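Local atomic coordinates of phosphoribosylformylglycinamidine synthase 2 (Thermus thermophilus, PDB entry 3VIU), a protein that belongs to the AIR synthase-related (PurM-like) family, carries two copies of its paired N- and C-terminal domains, and holds adenosine-5'-diphosphate and a magnesium ion. Residues A43-P49 and E362-R368; A622-L627 and A652-E656. Residues are numbered along the deposited sequence.

Contact 1: residues A43-P49 and E362-R368; sequences AYKNSRP and EAPTYVR. With ADP (adenosine-5'-diphosphate), chain B.
A43 ends helix 40-43, and residues 43-46 run alongside E362-R368 in the same direction, with CA atoms 6.1 Å apart at A43-A363, 4.2 Å at K45-T365 and 5.0 Å at N46-Y366. A363-R368 is extended (phi -62° to -132°, psi 140° at V367 to 178° at R368), whereas the first segment turns. A43 CB packs on A363 CB at 3.7 Å. Y44 then breaks the helix with positive phi (56/41) and, with chi1 m, sends its ring away from the partner: CE2 lies 3.2 Å from N7 of ADP, and OH makes a weak hydrogen bond to V524 N. K45 (-55/-40) supplies the backbone link, Y366 N donating to K45 O at 2.9 Å, while T365 CA makes a CA-H...O contact to the same oxygen at 3.1 Å. K45 CG is 3.0 Å from P364 O, and NZ forms a salt bridge with E14, which also accepts from Y366 OH. The contact thus joins the turn between helices 40-43 and 48-51 to the loop between helices 357-361 and 374-380, helix 357-361 following edge strand 350-356. N46 N is held by E40. The turn closes as R48 N donates to Y44 O at 3.1 Å, opening helix 48-51. R48 (chi1 -100°, chi3 p) spans both segments: NH1 donates to A43 O at 2.6 Å and NH2 to A363 O at 2.7 Å, with T365 CG2 over one guanidinium face, 3.2 Å from R48 NH2. P49 rests its CG 3.6 Å from T365 CB and its CB 4.1 Å from V367 CG2.

Contact 2: residues A622-L627 and A652-E656; sequences AEGGLL and ALFGE
In the second PurM-like C-terminal domain, an α+β domain with a mixed seven-stranded sheet, the turn between edge strand 618-620 and helix 625-634 packs against the end of helix 650-653. The strand carries D620 of the magnesium site, and the A622 side chain lies about 5 Å from the ion. A622-G625 is a type II beta turn (E623 -57/139, G624 96/-11) closed by G625 N to A622 O at 3.2 Å. G625 (78/-178) brings its CA to 3.8 Å from F654 CA, where a side chain would strike the F654 carbonyl carbon; L627 and L653 CA atoms are 5.5 Å apart. The segments run in opposite directions.

Direct hydrogen bonds stand at two points. L627 N donates to L653 O at 3.1 Å, joining the early part of helix 625-634 to the last helical residue of 650-653. G624 N donates to E656 OE2 at 2.9 Å; the same carboxylate reaches Y453 OH through OE1 and E578 N through OE2. A weaker CA-H...O contact links F654 CA to G624 O at 3.4 Å.

Apolar packing is centred on L627 (chi1 -105°), whose CD2 lies 3.7 Å from L653 CB and 3.9 Å from F654 CZ. The F654 side chain (chi1 m) also meets helix 391-399, and L627 meets W706.

One water completes the joint: it accepts from L626 N at 2.9 Å and lies 3.0 Å from A652 O and 2.8 Å from G655 O.

Contact 1 and contact 2 share no element and do not touch: their centres are 41 Å apart and their nearest atoms about 25 Å. Contact 1 is partly buried and, across more than 300 residues, ties the turn between two N-terminal helices to the loop after helix 357-361. Contact 2 is buried and local, packing two helix ends within one domain. Charged side chains reaching backbone carbonyls and acidic neighbours mark the first; one backbone hydrogen bond, a glutamate carboxylate taking a glycine NH, close glycine packing, leucine and phenylalanine contacts and a water mark the second. Each lies near a different site: contact 1 contributes Y44 to the ADP pocket, while contact 2 borders the magnesium ion.

Contact 1: residues A43-P49 and E362-R368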
ATOM      1  N   ALA A  43      15.914  11.225   1.748  1.00 19.45           N
ATOM      2  CA  ALA A  43      17.044  10.711   0.985  1.00 19.53           C
ATOM      3  C   ALA A  43      17.144   9.203   0.780  1.00 19.21           C
ATOM      4  O   ALA A  43      17.811   8.768  -0.163  1.00 17.78           O
ATOM      5  CB  ALA A  43      18.348  11.235   1.596  1.00 21.17           C
ATOM      6  N   TYR A  44      16.507   8.408   1.643  1.00 16.58           N
ATOM      7  CA  TYR A  44      16.569   6.953   1.499  1.00 16.49           C
ATOM      8  C   TYR A  44      18.028   6.489   1.486  1.00 16.55           C
ATOM      9  O   TYR A  44      18.402   5.609   0.720  1.00 18.24           O
ATOM     10  CB  TYR A  44      15.906   6.530   0.186  1.00 15.07           C
ATOM     11  CG  TYR A  44      14.403   6.616   0.192  1.00 18.35           C
ATOM     12  CD1 TYR A  44      13.742   7.833   0.408  1.00 18.37           C
ATOM     13  CD2 TYR A  44      13.631   5.468   0.028  1.00 18.41           C
ATOM     14  CE1 TYR A  44      12.348   7.893   0.469  1.00 18.19           C
ATOM     15  CE2 TYR A  44      12.246   5.520   0.091  1.00 18.17           C
ATOM     16  CZ  TYR A  44      11.610   6.726   0.313  1.00 18.25           C
ATOM     17  OH  TYR A  44      10.241   6.739   0.396  1.00 18.85           O
ATOM     18  N   LYS A  45      18.844   7.087   2.343  1.00 18.11           N
ATOM     19  CA  LYS A  45      20.262   6.780   2.410  1.00 19.07           C
ATOM     20  C   LYS A  45      20.665   5.317   2.611  1.00 20.74           C
ATOM     21  O   LYS A  45      21.615   4.849   1.990  1.00 22.93           O
ATOM     22  CB  LYS A  45      20.911   7.661   3.475  1.00 18.77           C
ATOM     23  CG  LYS A  45      20.887   9.141   3.111  1.00 19.79           C
ATOM     24  CD  LYS A  45      21.577  10.016   4.156  1.00 22.49           C
ATOM     25  CE  LYS A  45      20.924   9.866   5.527  1.00 24.11           C
ATOM     26  NZ  LYS A  45      21.402  10.892   6.490  1.00 24.40           N
ATOM     27  N   ASN A  46      19.950   4.584   3.453  1.00 20.61           N
ATOM     28  CA  ASN A  46      20.308   3.194   3.690  1.00 20.16           C
ATOM     29  C   ASN A  46      19.575   2.171   2.838  1.00 19.51           C
ATOM     30  O   ASN A  46      19.949   0.998   2.826  1.00 20.75           O
ATOM     31  CB  ASN A  46      20.111   2.852   5.162  1.00 19.22           C
ATOM     32  CG  ASN A  46      21.049   3.622   6.061  1.00 22.04           C
ATOM     33  OD1 ASN A  46      20.869   4.819   6.303  1.00 23.02           O
ATOM     34  ND2 ASN A  46      22.068   2.942   6.554  1.00 22.24           N
ATOM     35  N   SER A  47      18.551   2.609   2.114  1.00 18.15           N
ATOM     36  CA  SER A  47      17.761   1.696   1.293  1.00 17.75           C
ATOM     37  C   SER A  47      18.010   1.753  -0.207  1.00 17.81           C
ATOM     38  O   SER A  47      17.791   0.761  -0.896  1.00 17.88           O
ATOM     39  CB  SER A  47      16.264   1.916   1.547  1.00 16.17           C
ATOM     40  OG  SER A  47      15.867   3.209   1.133  1.00 15.47           O
ATOM     41  N   ARG A  48      18.459   2.899  -0.716  1.00 17.75           N
ATOM     42  CA  ARG A  48      18.706   3.031  -2.151  1.00 19.15           C
ATOM     43  C   ARG A  48      19.586   1.931  -2.742  1.00 18.96           C
ATOM     44  O   ARG A  48      19.195   1.281  -3.706  1.00 20.91           O
ATOM     45  CB  ARG A  48      19.297   4.410  -2.473  1.00 20.53           C
ATOM     46  CG  ARG A  48      18.265   5.418  -3.014  1.00 23.79           C
ATOM     47  CD  ARG A  48      18.571   6.856  -2.572  1.00 27.80           C
ATOM     48  NE  ARG A  48      19.842   7.362  -3.088  1.00 31.42           N
ATOM     49  CZ  ARG A  48      20.449   8.460  -2.643  1.00 34.08           C
ATOM     50  NH1 ARG A  48      19.906   9.179  -1.668  1.00 33.51           N
ATOM     51  NH2 ARG A  48      21.601   8.845  -3.177  1.00 36.64           N
ATOM     52  N   PRO A  49      20.774   1.689  -2.162  1.00 18.82           N
ATOM     53  CA  PRO A  49      21.669   0.649  -2.680  1.00 18.51           C
ATOM     54  C   PRO A  49      21.002  -0.715  -2.871  1.00 20.03           C
ATOM     55  O   PRO A  49      21.364  -1.464  -3.778  1.00 20.67           O
ATOM     56  CB  PRO A  49      22.777   0.594  -1.628  1.00 16.94           C
ATOM     57  CG  PRO A  49      22.811   1.972  -1.099  1.00 16.87           C
ATOM     58  CD  PRO A  49      21.347   2.303  -0.953  1.00 17.94           C
ATOM     59  N   GLU A 362      20.850  14.499  -4.274  1.00 31.23           N
ATOM     60  CA  GLU A 362      21.655  13.283  -4.303  1.00 32.47           C
ATOM     61  C   GLU A 362      22.539  13.133  -3.078  1.00 31.86           C
ATOM     62  O   GLU A 362      23.746  13.372  -3.137  1.00 32.07           O
ATOM     63  CB  GLU A 362      22.509  13.251  -5.569  1.00 34.32           C
ATOM     64  CG  GLU A 362      21.688  13.144  -6.850  1.00 40.49           C
ATOM     65  CD  GLU A 362      22.551  13.043  -8.100  1.00 44.02           C
ATOM     66  OE1 GLU A 362      23.389  12.112  -8.174  1.00 46.69           O
ATOM     67  OE2 GLU A 362      22.390  13.890  -9.010  1.00 44.28           O
ATOM     68  N   ALA A 363      21.923  12.726  -1.971  1.00 31.09           N
ATOM     69  CA  ALA A 363      22.626  12.535  -0.709  1.00 30.29           C
ATOM     70  C   ALA A 363      23.404  11.218  -0.681  1.00 30.09           C
ATOM     71  O   ALA A 363      23.132  10.299  -1.456  1.00 30.66           O
ATOM     72  CB  ALA A 363      21.634  12.575   0.448  1.00 29.97           C
ATOM     73  N   PRO A 364      24.384  11.112   0.227  1.00 29.76           N
ATOM     74  CA  PRO A 364      25.207   9.905   0.366  1.00 29.22           C
ATOM     75  C   PRO A 364      24.363   8.701   0.759  1.00 29.23           C
ATOM     76  O   PRO A 364      23.373   8.844   1.471  1.00 29.23           O
ATOM     77  CB  PRO A 364      26.189  10.273   1.476  1.00 28.88           C
ATOM     78  CG  PRO A 364      26.218  11.788   1.445  1.00 30.26           C
ATOM     79  CD  PRO A 364      24.786  12.142   1.202  1.00 27.95           C
ATOM     80  N   THR A 365      24.749   7.520   0.285  1.00 29.98           N
ATOM     81  CA  THR A 365      24.042   6.291   0.628  1.00 29.74           C
ATOM     82  C   THR A 365      24.985   5.437   1.461  1.00 31.16           C
ATOM     83  O   THR A 365      26.198   5.642   1.445  1.00 31.20           O
ATOM     84  CB  THR A 365      23.609   5.491  -0.620  1.00 29.16           C
ATOM     85  OG1 THR A 365      24.760   5.131  -1.392  1.00 27.81           O
ATOM     86  CG2 THR A 365      22.651   6.318  -1.468  1.00 28.19           C
ATOM     87  N   TYR A 366      24.435   4.479   2.195  1.00 32.13           N
ATOM     88  CA  TYR A 366      25.274   3.642   3.032  1.00 34.29           C
ATOM     89  C   TYR A 366      25.025   2.148   2.857  1.00 34.85           C
ATOM     90  O   TYR A 366      23.898   1.705   2.621  1.00 35.31           O
ATOM     91  CB  TYR A 366      25.088   4.032   4.505  1.00 34.93           C
ATOM     92  CG  TYR A 366      25.372   5.491   4.802  1.00 35.53           C
ATOM     93  CD1 TYR A 366      26.645   6.030   4.602  1.00 36.52           C
ATOM     94  CD2 TYR A 366      24.368   6.335   5.271  1.00 36.55           C
ATOM     95  CE1 TYR A 366      26.909   7.372   4.859  1.00 38.28           C
ATOM     96  CE2 TYR A 366      24.621   7.685   5.535  1.00 38.45           C
ATOM     97  CZ  TYR A 366      25.895   8.195   5.326  1.00 39.15           C
ATOM     98  OH  TYR A 366      26.155   9.519   5.587  1.00 38.42           O
ATOM     99  N   VAL A 367      26.099   1.378   2.958  1.00 35.01           N
ATOM    100  CA  VAL A 367      26.015  -0.065   2.847  1.00 35.65           C
ATOM    101  C   VAL A 367      26.504  -0.628   4.170  1.00 36.89           C
ATOM    102  O   VAL A 367      27.462  -0.116   4.752  1.00 37.34           O
ATOM    103  CB  VAL A 367      26.893  -0.595   1.700  1.00 35.44           C
ATOM    104  CG1 VAL A 367      27.144  -2.082   1.875  1.00 35.79           C
ATOM    105  CG2 VAL A 367      26.200  -0.341   0.367  1.00 35.73           C
ATOM    106  N   ARG A 368      25.833  -1.667   4.653  1.00 36.55           N
ATOM    107  CA  ARG A 368      26.211  -2.288   5.913  1.00 36.99           C
ATOM    108  C   ARG A 368      26.285  -3.788   5.761  1.00 36.12           C
ATOM    109  O   ARG A 368      26.007  -4.333   4.690  1.00 35.98           O
ATOM    110  CB  ARG A 368      25.190  -1.956   7.003  1.00 38.66           C
ATOM    111  CG  ARG A 368      25.272  -0.540   7.524  1.00 42.42           C
ATOM    112  CD  ARG A 368      23.977  -0.131   8.200  1.00 43.55           C
ATOM    113  NE  ARG A 368      24.022   1.247   8.677  1.00 45.69           N
ATOM    114  CZ  ARG A 368      24.370   2.286   7.926  1.00 46.70           C
ATOM    115  NH1 ARG A 368      24.708   2.097   6.661  1.00 48.26           N
ATOM    116  NH2 ARG A 368      24.370   3.514   8.432  1.00 46.87           N
TER
HETATM  117  PB  ADP B 800       6.749  11.596  -1.724  1.00 74.65           P
HETATM  118  O1B ADP B 800       7.619  12.190  -0.671  1.00 75.79           O
HETATM  119  O2B ADP B 800       5.619  10.685  -1.027  1.00 74.08           O
HETATM  120  O3B ADP B 800       6.040  12.847  -2.604  1.00 74.54           O
HETATM  121  PA  ADP B 800       8.995  10.080  -2.049  1.00 68.93           P
HETATM  122  O1A ADP B 800      10.102  11.060  -2.220  1.00 68.84           O
HETATM  123  O2A ADP B 800       8.766   9.822  -0.465  1.00 68.99           O
HETATM  124  O3A ADP B 800       7.630  10.667  -2.749  1.00 71.48           O
HETATM  125  O5' ADP B 800       9.344   8.638  -2.733  1.00 64.03           O
HETATM  126  C5' ADP B 800      10.587   8.735  -3.456  1.00 57.25           C
HETATM  127  C4' ADP B 800      10.529   8.067  -4.861  1.00 52.52           C
HETATM  128  O4' ADP B 800      11.149   6.740  -4.836  1.00 50.76           O
HETATM  129  C3' ADP B 800       9.095   7.845  -5.407  1.00 50.00           C
HETATM  130  O3' ADP B 800       9.101   7.970  -6.835  1.00 48.00           O
HETATM  131  C2' ADP B 800       8.757   6.429  -4.939  1.00 48.84           C
HETATM  132  O2' ADP B 800       7.751   5.815  -5.748  1.00 46.83           O
HETATM  133  C1' ADP B 800      10.109   5.713  -5.002  1.00 49.10           C
HETATM  134  N9  ADP B 800      10.224   4.681  -3.963  1.00 48.44           N
HETATM  135  C8  ADP B 800      10.461   4.889  -2.633  1.00 47.66           C
HETATM  136  N7  ADP B 800      10.506   3.756  -1.994  1.00 47.23           N
HETATM  137  C5  ADP B 800      10.301   2.745  -2.864  1.00 46.31           C
HETATM  138  C6  ADP B 800      10.239   1.331  -2.764  1.00 45.84           C
HETATM  139  N6  ADP B 800      10.412   0.705  -1.542  1.00 45.15           N
HETATM  140  N1  ADP B 800      10.008   0.610  -3.883  1.00 45.24           N
HETATM  141  C2  ADP B 800       9.837   1.198  -5.078  1.00 44.61           C
HETATM  142  N3  ADP B 800       9.888   2.524  -5.214  1.00 44.46           N
HETATM  143  C4  ADP B 800      10.115   3.324  -4.149  1.00 46.63           C

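Contact 2: residues A622-L627 and A652-E656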
ATOM      1  N   ALA A 622      -5.898 -18.735   2.527  1.00 15.65           N
ATOM      2  CA  ALA A 622      -4.790 -18.085   3.201  1.00 14.87           C
ATOM      3  C   ALA A 622      -4.760 -18.393   4.681  1.00 15.37           C
ATOM      4  O   ALA A 622      -4.909 -19.546   5.081  1.00 15.47           O
ATOM      5  CB  ALA A 622      -4.849 -16.581   2.972  1.00 16.96           C
ATOM      6  N   GLU A 623      -4.572 -17.365   5.502  1.00 15.92           N
ATOM      7  CA  GLU A 623      -4.497 -17.585   6.939  1.00 16.86           C
ATOM      8  C   GLU A 623      -5.741 -18.274   7.480  1.00 16.03           C
ATOM      9  O   GLU A 623      -6.858 -17.971   7.061  1.00 15.25           O
ATOM     10  CB  GLU A 623      -4.230 -16.269   7.683  1.00 18.45           C
ATOM     11  CG  GLU A 623      -4.657 -14.986   6.957  1.00 26.63           C
ATOM     12  CD  GLU A 623      -3.676 -14.524   5.884  1.00 27.19           C
ATOM     13  OE1 GLU A 623      -2.463 -14.415   6.182  1.00 28.45           O
ATOM     14  OE2 GLU A 623      -4.125 -14.253   4.745  1.00 29.87           O
ATOM     15  N   GLY A 624      -5.533 -19.225   8.395  1.00 14.17           N
ATOM     16  CA  GLY A 624      -6.645 -19.955   8.975  1.00 16.39           C
ATOM     17  C   GLY A 624      -6.935 -21.286   8.298  1.00 17.18           C
ATOM     18  O   GLY A 624      -7.725 -22.089   8.794  1.00 17.08           O
ATOM     19  N   GLY A 625      -6.316 -21.516   7.144  1.00 18.04           N
ATOM     20  CA  GLY A 625      -6.504 -22.775   6.443  1.00 17.91           C
ATOM     21  C   GLY A 625      -7.783 -22.992   5.654  1.00 18.64           C
ATOM     22  O   GLY A 625      -8.659 -22.125   5.571  1.00 18.75           O
ATOM     23  N   LEU A 626      -7.880 -24.191   5.089  1.00 18.44           N
ATOM     24  CA  LEU A 626      -9.003 -24.609   4.261  1.00 17.47           C
ATOM     25  C   LEU A 626     -10.390 -24.346   4.834  1.00 17.35           C
ATOM     26  O   LEU A 626     -11.259 -23.833   4.136  1.00 19.68           O
ATOM     27  CB  LEU A 626      -8.869 -26.098   3.922  1.00 15.18           C
ATOM     28  CG  LEU A 626     -10.057 -26.698   3.161  1.00 16.89           C
ATOM     29  CD1 LEU A 626     -10.263 -25.965   1.841  1.00 14.93           C
ATOM     30  CD2 LEU A 626      -9.821 -28.173   2.916  1.00 15.95           C
ATOM     31  N   LEU A 627     -10.607 -24.698   6.094  1.00 16.50           N
ATOM     32  CA  LEU A 627     -11.918 -24.505   6.703  1.00 16.31           C
ATOM     33  C   LEU A 627     -12.312 -23.037   6.844  1.00 15.56           C
ATOM     34  O   LEU A 627     -13.457 -22.668   6.570  1.00 12.23           O
ATOM     35  CB  LEU A 627     -11.983 -25.219   8.061  1.00 17.11           C
ATOM     36  CG  LEU A 627     -12.781 -26.532   8.097  1.00 17.97           C
ATOM     37  CD1 LEU A 627     -12.492 -27.383   6.886  1.00 18.11           C
ATOM     38  CD2 LEU A 627     -12.442 -27.287   9.365  1.00 19.81           C
ATOM     39  N   ALA A 652      -4.438 -30.185   8.019  1.00 21.24           N
ATOM     40  CA  ALA A 652      -5.329 -30.204   6.871  1.00 20.07           C
ATOM     41  C   ALA A 652      -6.506 -29.250   6.991  1.00 18.83           C
ATOM     42  O   ALA A 652      -6.911 -28.640   6.018  1.00 19.96           O
ATOM     43  CB  ALA A 652      -5.837 -31.621   6.628  1.00 18.82           C
ATOM     44  N   LEU A 653      -7.055 -29.110   8.183  1.00 18.33           N
ATOM     45  CA  LEU A 653      -8.208 -28.247   8.342  1.00 18.16           C
ATOM     46  C   LEU A 653      -7.873 -26.766   8.542  1.00 17.77           C
ATOM     47  O   LEU A 653      -8.615 -25.891   8.078  1.00 16.71           O
ATOM     48  CB  LEU A 653      -9.072 -28.765   9.501  1.00 18.18           C
ATOM     49  CG  LEU A 653      -9.480 -30.250   9.404  1.00 18.29           C
ATOM     50  CD1 LEU A 653     -10.204 -30.682  10.667  1.00 16.56           C
ATOM     51  CD2 LEU A 653     -10.363 -30.468   8.185  1.00 16.34           C
ATOM     52  N   PHE A 654      -6.743 -26.488   9.185  1.00 15.09           N
ATOM     53  CA  PHE A 654      -6.356 -25.110   9.483  1.00 15.48           C
ATOM     54  C   PHE A 654      -4.939 -24.710   9.106  1.00 15.02           C
ATOM     55  O   PHE A 654      -4.586 -23.540   9.215  1.00 15.31           O
ATOM     56  CB  PHE A 654      -6.538 -24.860  10.974  1.00 15.04           C
ATOM     57  CG  PHE A 654      -7.848 -25.338  11.498  1.00 15.38           C
ATOM     58  CD1 PHE A 654      -9.011 -24.619  11.254  1.00 16.30           C
ATOM     59  CD2 PHE A 654      -7.923 -26.513  12.239  1.00 17.23           C
ATOM     60  CE1 PHE A 654     -10.235 -25.058  11.746  1.00 18.31           C
ATOM     61  CE2 PHE A 654      -9.140 -26.964  12.737  1.00 17.91           C
ATOM     62  CZ  PHE A 654     -10.303 -26.233  12.490  1.00 19.21           C
ATOM     63  N   GLY A 655      -4.128 -25.680   8.689  1.00 15.21           N
ATOM     64  CA  GLY A 655      -2.757 -25.391   8.306  1.00 13.29           C
ATOM     65  C   GLY A 655      -2.722 -24.427   7.142  1.00 13.59           C
ATOM     66  O   GLY A 655      -3.659 -24.384   6.340  1.00 13.40           O
ATOM     67  N   GLU A 656      -1.651 -23.652   7.030  1.00 13.06           N
ATOM     68  CA  GLU A 656      -1.563 -22.691   5.934  1.00 14.93           C
ATOM     69  C   GLU A 656      -0.553 -23.090   4.852  1.00 13.25           C
ATOM     70  O   GLU A 656       0.459 -23.724   5.138  1.00 13.04           O
ATOM     71  CB  GLU A 656      -1.236 -21.306   6.505  1.00 13.58           C
ATOM     72  CG  GLU A 656      -2.009 -21.028   7.789  1.00 15.23           C
ATOM     73  CD  GLU A 656      -1.777 -19.638   8.364  1.00 17.61           C
ATOM     74  OE1 GLU A 656      -0.683 -19.063   8.155  1.00 14.70           O
ATOM     75  OE2 GLU A 656      -2.696 -19.132   9.046  1.00 15.69           O
TER
HETATM   76  O   HOH W   1      -5.679 -26.028   5.239  1.00  2.19           O